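Local coordinates for SalCYP truncation (Salinispora tropica, PDB 7ABB), which is a cytochrome P450, a mainly helical haem protein whose iron is bound through a cysteine sulfur, at residues A[86-91]-A[338-343]; A[54-59]-A[282-287]; A[209-214]-A[223-228]. All coordinates share one frame; numbering follows the deposited sequence.

How the contacts relate
Contacts 1 and 2 both touch heme c, and their centres lie 13 Å apart; contact 3 sits on the far side of contact 1, 15 Å from it and 26 Å from contact 2. Along the chain the order is 54-59, 86-91, 209-214, 223-228, 282-287, 338-343, so contacts 1 and 2 cross while contact 3 is nested inside both loops. Glu-59 touches His-339 and His-340, joining the first two contacts beside the heme c propionates. Helix 86-95 bridges the other pair, because Trp-91 packs on Trp-213, Asp-224 and Leu-228. Contacts 1 and 2 thus bring remote segments to the propionate side of the P450 haem pocket, and Trp-91 joins helix 86-95 to helix 222-235.

Contact 1: A[86-91]-A[338-343]; sequences RTHNEW and GHHQCL. With HEC (heme c), chain B.
His-88 of helix 86-95 meets His-339 and His-340 in the loop that carries the cysteine ligand of a cytochrome P450, where Cys-342 SG binds the heme c iron at 2.3 Å. From CB, the His-88 side chain runs toward this loop with CG anti to the backbone N (chi1 168°), which puts one ring face against His-340 and the NE2 edge at His-339 O. His-340 NE2 sits over that face near CG and ND1, and His-88 CE1 lies 3.3 Å from it. ND1 is hydrogen-bonded to Pro-80 O, and CD2 passes 4.2 Å from His-339 CB. NE2 donates to His-339 O over 3.1 Å; the N-H...O angle of 163° is fairly straight, and the acceptor lies close to the ring plane, although the donor stands well above the carbonyl plane. Bonding of both nitrogens to carbonyl oxygens fixes the ring's rotation and is consistent with a doubly protonated, positively charged His-88 near the propionates. The His-88 and His-340 rings form an oblique aromatic pair, centroids 3.9 Å and planes 33° apart; His-340 NE2 is hydrogen-bonded to Ile-83 O. Next along the helix, Asn-89 OD1 lies over one face of the His-339 imidazole, 4.2 Å from His-339 ND1.

Contact 2: A[54-59]-A[282-287]; sequences AAFRDE and MYPGRL. With HEC (heme c), chain B.
Arg-286 and Phe-56 meet beside a heme c propionate, the arginine reaching from strand 285-288 and the phenylalanine from the end of helix 49-56. The close-packed side is built on the ring edge of Phe-56. Its CZ lies 3.8 Å from Pro-284 CG, which sits in the plane of the ring, and its CD1 lies 3.6 Å from Arg-286 NH2. Ring and guanidinium planes stand 87° apart, so the Phe-56 edge faces the flat side of the guanidinium; this is not a stack. Arg-286 bends at chi2 (-68°), and the turn brings its terminal nitrogens up to the propionate. There NH1 donates to HEC O1A over 3.0 Å and NH2 to HEC O2A over 2.9 Å, both nearly straight, a bidentate grip with the carboxylate carbon CGA in the guanidinium plane. NH1 also donates to Gly-285 O (169°), which further restricts rotation of the group.

The other side is looser and wet. No direct hydrogen bond joins the two segments; two waters bridge them instead. Water 1 accepts from Arg-286 NE at 2.9 Å and lies at hydrogen-bonding distance from Ala-55 O. Water 2 accepts from NH2 and is similarly close to Phe-56 O and to Glu-59 OE2, the latter at 2.7 Å. Each water has more acceptors around it than protons to give, so these oxygens compete for them. The Glu-59 carboxylate thus approaches the arginine through water, OE2 being 5.1 Å from NH2. An arginine paired end-on with a haem propionate is a familiar feature of the cytochrome P450 haem pocket, and here it is flanked by Phe-56 and Pro-284, with two waters on the side of Ala-55 and Glu-59.

Contact 3: A[209-214]-A[223-228]; sequences ATFDWE and ADRESL
Thr-210 O is gripped by two donors that approach from opposite faces of its carbonyl plane: Arg-225 NH2, at 2.9 Å, and Trp-213 N, which closes a type I turn from Thr-210 to Trp-213. The arginine bond has an N-H...O angle of 153°, with NH2 standing clearly out of that plane. Arg-225 holds Thr-210 side-on, because NE also donates to Thr-210 OG1 over 2.9 Å, a more bent bond at 131°. The threonine hydroxyl is placed for this by its first torsion (chi1 73°), which sets OG1 between the backbone N and the carbonyl carbon, and it is hydrogen-bonded as well to Thr-207 O. In the helical P450 fold this ties the 210-213 turn to helix 222-235, the two being joined in sequence through the short hairpin of strands 214-215 and 218-219. Arg-225 is extended from CG to NE, which carries the guanidinium across to the turn, while its NH1 makes a salt bridge with Asp-222. Phe-211 covers one face of the group: CD1 is offset toward its rim and lies 3.4 Å from Arg-225 NE, with the two planes moderately inclined. The Phe-211 side chain also packs on Val-194 and Arg-197 of helix 182-199.

Contact 1: A[86-91]-A[338-343]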
loop_
_atom_site.group_PDB
_atom_site.type_symbol
_atom_site.label_atom_id
_atom_site.label_comp_id
_atom_site.label_asym_id
_atom_site.label_seq_id
_atom_site.Cartn_x
_atom_site.Cartn_y
_atom_site.Cartn_z
ATOM N N ARG A 86 1.780 16.209 18.133
ATOM C CA ARG A 86 2.577 15.449 19.088
ATOM C C ARG A 86 1.961 14.078 19.376
ATOM O O ARG A 86 2.691 13.104 19.588
ATOM C CB ARG A 86 2.764 16.253 20.375
ATOM C CG ARG A 86 1.594 16.225 21.307
ATOM C CD ARG A 86 1.903 17.021 22.578
ATOM N NE ARG A 86 1.920 18.456 22.343
ATOM C CZ ARG A 86 2.971 19.256 22.536
ATOM N NH1 ARG A 86 4.143 18.770 22.939
ATOM N NH2 ARG A 86 2.851 20.565 22.321
ATOM N N THR A 87 0.625 13.983 19.413
ATOM C CA THR A 87 -0.012 12.690 19.690
ATOM C C THR A 87 0.266 11.710 18.558
ATOM O O THR A 87 0.491 10.512 18.794
ATOM C CB THR A 87 -1.522 12.883 19.880
ATOM O OG1 THR A 87 -1.767 13.555 21.139
ATOM C CG2 THR A 87 -2.280 11.589 19.853
ATOM N N HIS A 88 0.243 12.187 17.322
ATOM C CA HIS A 88 0.587 11.295 16.221
ATOM C C HIS A 88 2.027 10.821 16.339
ATOM O O HIS A 88 2.319 9.634 16.136
ATOM C CB HIS A 88 0.386 11.987 14.871
ATOM C CG HIS A 88 0.978 11.225 13.736
ATOM N ND1 HIS A 88 0.294 10.231 13.072
ATOM C CD2 HIS A 88 2.201 11.290 13.157
ATOM C CE1 HIS A 88 1.062 9.730 12.124
ATOM N NE2 HIS A 88 2.230 10.344 12.164
ATOM N N ASN A 89 2.942 11.717 16.710
ATOM C CA ASN A 89 4.334 11.308 16.838
ATOM C C ASN A 89 4.498 10.280 17.958
ATOM O O ASN A 89 5.286 9.334 17.829
ATOM C CB ASN A 89 5.212 12.538 17.055
ATOM C CG ASN A 89 5.032 13.573 15.937
ATOM O OD1 ASN A 89 4.819 13.224 14.766
ATOM N ND2 ASN A 89 5.094 14.846 16.299
ATOM N N GLU A 90 3.712 10.400 19.029
ATOM C CA GLU A 90 3.817 9.432 20.118
ATOM C C GLU A 90 3.298 8.073 19.683
ATOM O O GLU A 90 3.893 7.047 20.023
ATOM C CB GLU A 90 3.059 9.910 21.356
ATOM C CG GLU A 90 3.478 9.210 22.645
ATOM C CD GLU A 90 2.797 9.786 23.878
ATOM O OE1 GLU A 90 2.931 9.174 24.959
ATOM O OE2 GLU A 90 2.121 10.834 23.770
ATOM N N TRP A 91 2.190 8.038 18.941
ATOM C CA TRP A 91 1.711 6.763 18.412
ATOM C C TRP A 91 2.772 6.108 17.541
ATOM O O TRP A 91 3.029 4.904 17.658
ATOM C CB TRP A 91 0.442 6.960 17.590
ATOM C CG TRP A 91 -0.786 7.002 18.402
ATOM C CD1 TRP A 91 -1.509 8.104 18.731
ATOM C CD2 TRP A 91 -1.460 5.887 18.988
ATOM N NE1 TRP A 91 -2.595 7.743 19.482
ATOM C CE2 TRP A 91 -2.587 6.389 19.660
ATOM C CE3 TRP A 91 -1.219 4.515 19.006
ATOM C CZ2 TRP A 91 -3.474 5.571 20.344
ATOM C CZ3 TRP A 91 -2.096 3.706 19.691
ATOM C CH2 TRP A 91 -3.212 4.235 20.352
ATOM N N GLY A 338 7.069 12.569 4.783
ATOM C CA GLY A 338 6.587 13.318 5.924
ATOM C C GLY A 338 6.167 12.397 7.057
ATOM O O GLY A 338 6.495 11.220 7.075
ATOM N N HIS A 339 5.377 12.944 7.981
ATOM C CA HIS A 339 5.143 12.256 9.255
ATOM C C HIS A 339 4.256 11.044 9.103
ATOM O O HIS A 339 4.330 10.122 9.931
ATOM C CB HIS A 339 4.502 13.218 10.236
ATOM C CG HIS A 339 5.446 14.253 10.760
ATOM N ND1 HIS A 339 6.732 13.953 11.155
ATOM C CD2 HIS A 339 5.304 15.588 10.917
ATOM C CE1 HIS A 339 7.333 15.058 11.561
ATOM N NE2 HIS A 339 6.490 16.066 11.424
ATOM N N HIS A 340 3.405 11.009 8.081
ATOM C CA HIS A 340 2.494 9.891 7.887
ATOM C C HIS A 340 3.031 8.816 6.939
ATOM O O HIS A 340 2.294 7.881 6.576
ATOM C CB HIS A 340 1.138 10.420 7.416
ATOM C CG HIS A 340 0.329 11.013 8.523
ATOM N ND1 HIS A 340 0.443 12.326 8.931
ATOM C CD2 HIS A 340 -0.582 10.446 9.343
ATOM C CE1 HIS A 340 -0.376 12.539 9.949
ATOM N NE2 HIS A 340 -1.016 11.410 10.209
ATOM N N GLN A 341 4.307 8.904 6.564
ATOM C CA GLN A 341 4.924 7.928 5.663
ATOM C C GLN A 341 4.637 6.506 6.151
ATOM O O GLN A 341 4.701 6.227 7.343
ATOM C CB GLN A 341 6.440 8.183 5.612
ATOM C CG GLN A 341 7.256 7.386 4.597
ATOM C CD GLN A 341 8.742 7.665 4.788
ATOM O OE1 GLN A 341 9.357 7.187 5.741
ATOM N NE2 GLN A 341 9.307 8.493 3.918
ATOM N N CYS A 342 4.325 5.612 5.226
ATOM C CA CYS A 342 3.804 4.279 5.538
ATOM C C CYS A 342 4.555 3.570 6.663
ATOM O O CYS A 342 5.764 3.347 6.576
ATOM C CB CYS A 342 3.864 3.423 4.279
ATOM S SG CYS A 342 3.232 1.752 4.536
ATOM N N LEU A 343 3.801 3.158 7.690
ATOM C CA LEU A 343 4.357 2.366 8.781
ATOM C C LEU A 343 4.840 1.001 8.310
ATOM O O LEU A 343 5.810 0.457 8.848
ATOM C CB LEU A 343 3.276 2.201 9.846
ATOM C CG LEU A 343 3.614 1.419 11.123
ATOM C CD1 LEU A 343 4.653 2.167 11.952
ATOM C CD2 LEU A 343 2.331 1.246 11.924
HETATM FE FE HEC B . 0.995 1.813 4.137
HETATM C CHA HEC B . 0.321 4.932 5.425
HETATM C CHB HEC B . 1.334 3.238 1.041
HETATM C CHC HEC B . 1.707 -1.280 2.840
HETATM C CHD HEC B . 0.292 0.362 7.137
HETATM N NA HEC B . 0.839 3.682 3.397
HETATM C C1A HEC B . 0.599 4.867 4.092
HETATM C C2A HEC B . 0.661 6.019 3.216
HETATM C C3A HEC B . 0.956 5.522 2.002
HETATM C C4A HEC B . 1.065 4.087 2.096
HETATM C CMA HEC B . 1.124 6.295 0.681
HETATM C CAA HEC B . 0.473 7.525 3.620
HETATM C CBA HEC B . -0.974 8.002 3.575
HETATM C CGA HEC B . -1.037 9.479 3.927
HETATM O O1A HEC B . -2.193 9.948 4.040
HETATM O O2A HEC B . 0.041 10.111 4.076
HETATM N NB HEC B . 1.378 1.105 2.297
HETATM C C1B HEC B . 1.523 1.861 1.148
HETATM C C2B HEC B . 1.923 0.974 0.097
HETATM C C3B HEC B . 2.051 -0.266 0.603
HETATM C C4B HEC B . 1.689 -0.214 1.978
HETATM C CMB HEC B . 2.182 1.498 -1.330
HETATM C CAB HEC B . 2.415 -1.598 -0.001
HETATM C CBB HEC B . 3.060 -1.565 -1.348
HETATM N NC HEC B . 0.964 -0.092 4.858
HETATM C C1C HEC B . 1.385 -1.208 4.172
HETATM C C2C HEC B . 1.407 -2.330 5.073
HETATM C C3C HEC B . 1.021 -1.896 6.294
HETATM C C4C HEC B . 0.722 -0.489 6.152
HETATM C CMC HEC B . 1.840 -3.738 4.661
HETATM C CAC HEC B . 0.825 -2.647 7.621
HETATM C CBC HEC B . 1.516 -3.994 7.835
HETATM N ND HEC B . 0.398 2.517 5.907
HETATM C C1D HEC B . 0.173 1.711 7.023
HETATM C C2D HEC B . -0.202 2.559 8.110
HETATM C C3D HEC B . -0.208 3.963 7.617
HETATM C C4D HEC B . 0.202 3.849 6.234
HETATM C CMD HEC B . -0.555 2.080 9.524
HETATM C CAD HEC B . -0.553 5.244 8.396
HETATM C CBD HEC B . 0.734 5.799 8.957
HETATM C CGD HEC B . 0.471 7.122 9.649
HETATM O O1D HEC B . 1.346 7.584 10.412
HETATM O O2D HEC B . -0.618 7.686 9.420
#

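Contact 2: A[54-59]-A[282-287]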
loop_
_atom_site.group_PDB
_atom_site.type_symbol
_atom_site.label_atom_id
_atom_site.label_comp_id
_atom_site.label_asym_id
_atom_site.label_seq_id
_atom_site.Cartn_x
_atom_site.Cartn_y
_atom_site.Cartn_z
ATOM N N ALA A 54 6.495 18.359 -0.807
ATOM C CA ALA A 54 6.428 19.489 0.121
ATOM C C ALA A 54 5.109 19.486 0.883
ATOM O O ALA A 54 5.061 19.859 2.067
ATOM C CB ALA A 54 6.603 20.805 -0.627
ATOM N N ALA A 55 4.029 19.101 0.212
ATOM C CA ALA A 55 2.722 19.081 0.858
ATOM C C ALA A 55 2.665 18.000 1.929
ATOM O O ALA A 55 2.202 18.266 3.049
ATOM C CB ALA A 55 1.616 18.867 -0.169
ATOM N N PHE A 56 3.182 16.811 1.622
ATOM C CA PHE A 56 3.280 15.745 2.616
ATOM C C PHE A 56 4.087 16.185 3.825
ATOM O O PHE A 56 3.839 15.699 4.937
ATOM C CB PHE A 56 3.947 14.502 2.012
ATOM C CG PHE A 56 3.005 13.547 1.299
ATOM C CD1 PHE A 56 1.976 12.901 1.972
ATOM C CD2 PHE A 56 3.188 13.257 -0.046
ATOM C CE1 PHE A 56 1.138 11.989 1.300
ATOM C CE2 PHE A 56 2.369 12.370 -0.701
ATOM C CZ PHE A 56 1.341 11.733 -0.047
ATOM N N ARG A 57 5.073 17.056 3.633
ATOM C CA ARG A 57 5.992 17.444 4.696
ATOM C C ARG A 57 5.586 18.705 5.446
ATOM O O ARG A 57 6.302 19.097 6.365
ATOM C CB ARG A 57 7.404 17.629 4.129
ATOM C CG ARG A 57 8.017 16.316 3.685
ATOM C CD ARG A 57 9.265 16.537 2.828
ATOM N NE ARG A 57 9.749 15.241 2.336
ATOM C CZ ARG A 57 10.471 15.080 1.229
ATOM N NH1 ARG A 57 10.806 16.137 0.488
ATOM N NH2 ARG A 57 10.856 13.864 0.859
ATOM N N ASP A 58 4.467 19.347 5.090
ATOM C CA ASP A 58 4.027 20.594 5.741
ATOM C C ASP A 58 2.587 20.399 6.208
ATOM O O ASP A 58 1.640 20.850 5.571
ATOM C CB ASP A 58 4.159 21.758 4.790
ATOM C CG ASP A 58 3.729 23.067 5.389
ATOM O OD1 ASP A 58 3.456 23.098 6.604
ATOM O OD2 ASP A 58 3.665 24.069 4.626
ATOM N N GLU A 59 2.425 19.740 7.354
ATOM C CA GLU A 59 1.088 19.499 7.884
ATOM C C GLU A 59 0.422 20.756 8.440
ATOM O O GLU A 59 -0.797 20.760 8.609
ATOM C CB GLU A 59 1.142 18.440 8.981
ATOM C CG GLU A 59 1.601 17.125 8.464
ATOM C CD GLU A 59 1.518 16.031 9.494
ATOM O OE1 GLU A 59 1.678 16.310 10.709
ATOM O OE2 GLU A 59 1.292 14.890 9.064
ATOM N N MET A 282 -2.093 5.405 -5.111
ATOM C CA MET A 282 -2.822 6.101 -4.057
ATOM C C MET A 282 -2.830 7.604 -4.295
ATOM O O MET A 282 -1.959 8.169 -4.952
ATOM C CB MET A 282 -2.213 5.818 -2.687
ATOM C CG MET A 282 -2.411 4.399 -2.270
ATOM S SD MET A 282 -1.453 3.930 -0.809
ATOM C CE MET A 282 -2.163 4.996 0.422
ATOM N N TYR A 283 -3.822 8.256 -3.703
ATOM C CA TYR A 283 -3.966 9.709 -3.806
ATOM C C TYR A 283 -4.393 10.263 -2.458
ATOM O O TYR A 283 -5.529 10.711 -2.282
ATOM C CB TYR A 283 -4.951 10.085 -4.916
ATOM C CG TYR A 283 -6.170 9.224 -5.042
ATOM C CD1 TYR A 283 -6.139 8.052 -5.783
ATOM C CD2 TYR A 283 -7.374 9.589 -4.453
ATOM C CE1 TYR A 283 -7.259 7.261 -5.914
ATOM C CE2 TYR A 283 -8.508 8.786 -4.578
ATOM C CZ TYR A 283 -8.438 7.628 -5.311
ATOM O OH TYR A 283 -9.540 6.819 -5.459
ATOM N N PRO A 284 -3.492 10.253 -1.485
ATOM C CA PRO A 284 -3.829 10.812 -0.170
ATOM C C PRO A 284 -4.334 12.242 -0.291
ATOM O O PRO A 284 -3.853 13.030 -1.106
ATOM C CB PRO A 284 -2.504 10.743 0.592
ATOM C CG PRO A 284 -1.770 9.620 -0.037
ATOM C CD PRO A 284 -2.121 9.720 -1.507
ATOM N N GLY A 285 -5.310 12.568 0.550
ATOM C CA GLY A 285 -5.907 13.888 0.589
ATOM C C GLY A 285 -5.467 14.669 1.810
ATOM O O GLY A 285 -5.097 14.103 2.830
ATOM N N ARG A 286 -5.473 15.988 1.651
ATOM C CA ARG A 286 -5.205 16.925 2.736
ATOM C C ARG A 286 -6.162 18.103 2.626
ATOM O O ARG A 286 -6.702 18.406 1.559
ATOM C CB ARG A 286 -3.762 17.436 2.673
ATOM C CG ARG A 286 -2.686 16.351 2.768
ATOM C CD ARG A 286 -2.672 15.737 4.101
ATOM N NE ARG A 286 -1.511 14.898 4.404
ATOM C CZ ARG A 286 -1.473 13.570 4.269
ATOM N NH1 ARG A 286 -2.518 12.927 3.772
ATOM N NH2 ARG A 286 -0.397 12.906 4.677
ATOM N N LEU A 287 -6.289 18.833 3.732
ATOM C CA LEU A 287 -7.079 20.052 3.794
ATOM C C LEU A 287 -6.152 21.274 3.860
ATOM O O LEU A 287 -5.353 21.397 4.791
ATOM C CB LEU A 287 -8.002 20.008 5.006
ATOM C CG LEU A 287 -8.825 21.265 5.250
ATOM C CD1 LEU A 287 -9.760 21.507 4.075
ATOM C CD2 LEU A 287 -9.598 21.127 6.557
HETATM FE FE HEC B . 0.995 1.813 4.137
HETATM C CHA HEC B . 0.321 4.932 5.425
HETATM C CHB HEC B . 1.334 3.238 1.041
HETATM C CHC HEC B . 1.707 -1.280 2.840
HETATM C CHD HEC B . 0.292 0.362 7.137
HETATM N NA HEC B . 0.839 3.682 3.397
HETATM C C1A HEC B . 0.599 4.867 4.092
HETATM C C2A HEC B . 0.661 6.019 3.216
HETATM C C3A HEC B . 0.956 5.522 2.002
HETATM C C4A HEC B . 1.065 4.087 2.096
HETATM C CMA HEC B . 1.124 6.295 0.681
HETATM C CAA HEC B . 0.473 7.525 3.620
HETATM C CBA HEC B . -0.974 8.002 3.575
HETATM C CGA HEC B . -1.037 9.479 3.927
HETATM O O1A HEC B . -2.193 9.948 4.040
HETATM O O2A HEC B . 0.041 10.111 4.076
HETATM N NB HEC B . 1.378 1.105 2.297
HETATM C C1B HEC B . 1.523 1.861 1.148
HETATM C C2B HEC B . 1.923 0.974 0.097
HETATM C C3B HEC B . 2.051 -0.266 0.603
HETATM C C4B HEC B . 1.689 -0.214 1.978
HETATM C CMB HEC B . 2.182 1.498 -1.330
HETATM C CAB HEC B . 2.415 -1.598 -0.001
HETATM C CBB HEC B . 3.060 -1.565 -1.348
HETATM N NC HEC B . 0.964 -0.092 4.858
HETATM C C1C HEC B . 1.385 -1.208 4.172
HETATM C C2C HEC B . 1.407 -2.330 5.073
HETATM C C3C HEC B . 1.021 -1.896 6.294
HETATM C C4C HEC B . 0.722 -0.489 6.152
HETATM C CMC HEC B . 1.840 -3.738 4.661
HETATM C CAC HEC B . 0.825 -2.647 7.621
HETATM C CBC HEC B . 1.516 -3.994 7.835
HETATM N ND HEC B . 0.398 2.517 5.907
HETATM C C1D HEC B . 0.173 1.711 7.023
HETATM C C2D HEC B . -0.202 2.559 8.110
HETATM C C3D HEC B . -0.208 3.963 7.617
HETATM C C4D HEC B . 0.202 3.849 6.234
HETATM C CMD HEC B . -0.555 2.080 9.524
HETATM C CAD HEC B . -0.553 5.244 8.396
HETATM C CBD HEC B . 0.734 5.799 8.957
HETATM C CGD HEC B . 0.471 7.122 9.649
HETATM O O1D HEC B . 1.346 7.584 10.412
HETATM O O2D HEC B . -0.618 7.686 9.420
HETATM O O HOH W 1 0.465 17.011 4.906
HETATM O O HOH W 2 1.241 14.761 6.416
#

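Contact 3: A[209-214]-A[223-228]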
loop_
_atom_site.group_PDB
_atom_site.type_symbol
_atom_site.label_atom_id
_atom_site.label_comp_id
_atom_site.label_asym_id
_atom_site.label_seq_id
_atom_site.Cartn_x
_atom_site.Cartn_y
_atom_site.Cartn_z
ATOM N N ALA A 209 0.899 -5.275 24.175
ATOM C CA ALA A 209 1.765 -4.166 24.543
ATOM C C ALA A 209 0.951 -2.905 24.772
ATOM O O ALA A 209 1.253 -2.121 25.677
ATOM C CB ALA A 209 2.818 -3.931 23.456
ATOM N N THR A 210 -0.092 -2.696 23.964
ATOM C CA THR A 210 -0.805 -1.423 24.065
ATOM C C THR A 210 -1.550 -1.260 25.379
ATOM O O THR A 210 -1.949 -0.132 25.694
ATOM C CB THR A 210 -1.799 -1.230 22.915
ATOM O OG1 THR A 210 -2.928 -2.084 23.095
ATOM C CG2 THR A 210 -1.151 -1.505 21.559
ATOM N N PHE A 211 -1.738 -2.333 26.171
ATOM C CA PHE A 211 -2.378 -2.188 27.467
ATOM C C PHE A 211 -1.512 -1.390 28.431
ATOM O O PHE A 211 -2.022 -0.875 29.432
ATOM C CB PHE A 211 -2.710 -3.576 28.024
ATOM C CG PHE A 211 -3.764 -4.296 27.235
ATOM C CD1 PHE A 211 -4.946 -3.665 26.897
ATOM C CD2 PHE A 211 -3.564 -5.598 26.811
ATOM C CE1 PHE A 211 -5.908 -4.311 26.170
ATOM C CE2 PHE A 211 -4.532 -6.254 26.078
ATOM C CZ PHE A 211 -5.701 -5.608 25.747
ATOM N N ASP A 212 -0.222 -1.256 28.138
ATOM C CA ASP A 212 0.679 -0.466 28.962
ATOM C C ASP A 212 0.946 0.917 28.387
ATOM O O ASP A 212 1.695 1.685 29.001
ATOM C CB ASP A 212 2.011 -1.197 29.137
ATOM C CG ASP A 212 1.860 -2.482 29.914
ATOM O OD1 ASP A 212 1.036 -2.496 30.852
ATOM O OD2 ASP A 212 2.550 -3.468 29.583
ATOM N N TRP A 213 0.339 1.257 27.251
ATOM C CA TRP A 213 0.666 2.499 26.561
ATOM C C TRP A 213 -0.110 3.673 27.131
ATOM O O TRP A 213 -1.299 3.570 27.448
ATOM C CB TRP A 213 0.364 2.419 25.066
ATOM C CG TRP A 213 1.288 1.541 24.280
ATOM C CD1 TRP A 213 2.292 0.756 24.777
ATOM C CD2 TRP A 213 1.293 1.349 22.863
ATOM N NE1 TRP A 213 2.919 0.089 23.763
ATOM C CE2 TRP A 213 2.318 0.411 22.572
ATOM C CE3 TRP A 213 0.523 1.859 21.811
ATOM C CZ2 TRP A 213 2.610 0.003 21.272
ATOM C CZ3 TRP A 213 0.808 1.442 20.516
ATOM C CH2 TRP A 213 1.840 0.517 20.257
ATOM N N GLU A 214 0.579 4.801 27.217
ATOM C CA GLU A 214 -0.034 6.098 27.457
ATOM C C GLU A 214 0.263 6.985 26.259
ATOM O O GLU A 214 1.308 6.858 25.610
ATOM C CB GLU A 214 0.478 6.756 28.731
ATOM C CG GLU A 214 -0.214 6.230 29.988
ATOM C CD GLU A 214 0.202 6.959 31.248
ATOM O OE1 GLU A 214 -0.270 6.573 32.335
ATOM O OE2 GLU A 214 0.993 7.921 31.150
ATOM N N ALA A 223 -11.117 2.071 22.555
ATOM C CA ALA A 223 -11.615 2.580 21.278
ATOM C C ALA A 223 -10.469 2.904 20.326
ATOM O O ALA A 223 -10.557 2.643 19.113
ATOM C CB ALA A 223 -12.481 3.816 21.507
ATOM N N ASP A 224 -9.392 3.497 20.852
ATOM C CA ASP A 224 -8.223 3.754 20.016
ATOM C C ASP A 224 -7.505 2.452 19.672
ATOM O O ASP A 224 -7.000 2.299 18.554
ATOM C CB ASP A 224 -7.271 4.733 20.705
ATOM C CG ASP A 224 -7.719 6.201 20.580
ATOM O OD1 ASP A 224 -8.651 6.504 19.803
ATOM O OD2 ASP A 224 -7.126 7.062 21.266
ATOM N N ARG A 225 -7.458 1.498 20.610
ATOM C CA ARG A 225 -6.920 0.172 20.307
ATOM C C ARG A 225 -7.649 -0.448 19.131
ATOM O O ARG A 225 -7.031 -0.974 18.205
ATOM C CB ARG A 225 -7.042 -0.768 21.510
ATOM C CG ARG A 225 -5.949 -0.606 22.518
ATOM C CD ARG A 225 -6.017 -1.617 23.659
ATOM N NE ARG A 225 -5.159 -1.114 24.722
ATOM C CZ ARG A 225 -5.549 -0.316 25.699
ATOM N NH1 ARG A 225 -6.827 0.013 25.845
ATOM N NH2 ARG A 225 -4.662 0.112 26.581
ATOM N N GLU A 226 -8.978 -0.416 19.174
ATOM C CA GLU A 226 -9.765 -0.983 18.090
ATOM C C GLU A 226 -9.555 -0.201 16.806
ATOM O O GLU A 226 -9.475 -0.781 15.719
ATOM C CB GLU A 226 -11.240 -0.994 18.490
ATOM C CG GLU A 226 -11.521 -1.906 19.653
ATOM C CD GLU A 226 -12.915 -1.726 20.205
ATOM O OE1 GLU A 226 -13.794 -1.278 19.441
ATOM O OE2 GLU A 226 -13.136 -2.036 21.398
ATOM N N SER A 227 -9.465 1.124 16.912
ATOM C CA SER A 227 -9.180 1.918 15.720
ATOM C C SER A 227 -7.851 1.513 15.089
ATOM O O SER A 227 -7.773 1.248 13.880
ATOM C CB SER A 227 -9.178 3.397 16.082
ATOM O OG SER A 227 -8.943 4.168 14.929
ATOM N N LEU A 228 -6.793 1.436 15.902
ATOM C CA LEU A 228 -5.482 1.044 15.389
ATOM C C LEU A 228 -5.546 -0.290 14.652
ATOM O O LEU A 228 -5.064 -0.415 13.525
ATOM C CB LEU A 228 -4.477 0.963 16.538
ATOM C CG LEU A 228 -3.116 0.360 16.174
ATOM C CD1 LEU A 228 -2.359 1.233 15.179
ATOM C CD2 LEU A 228 -2.301 0.131 17.441
#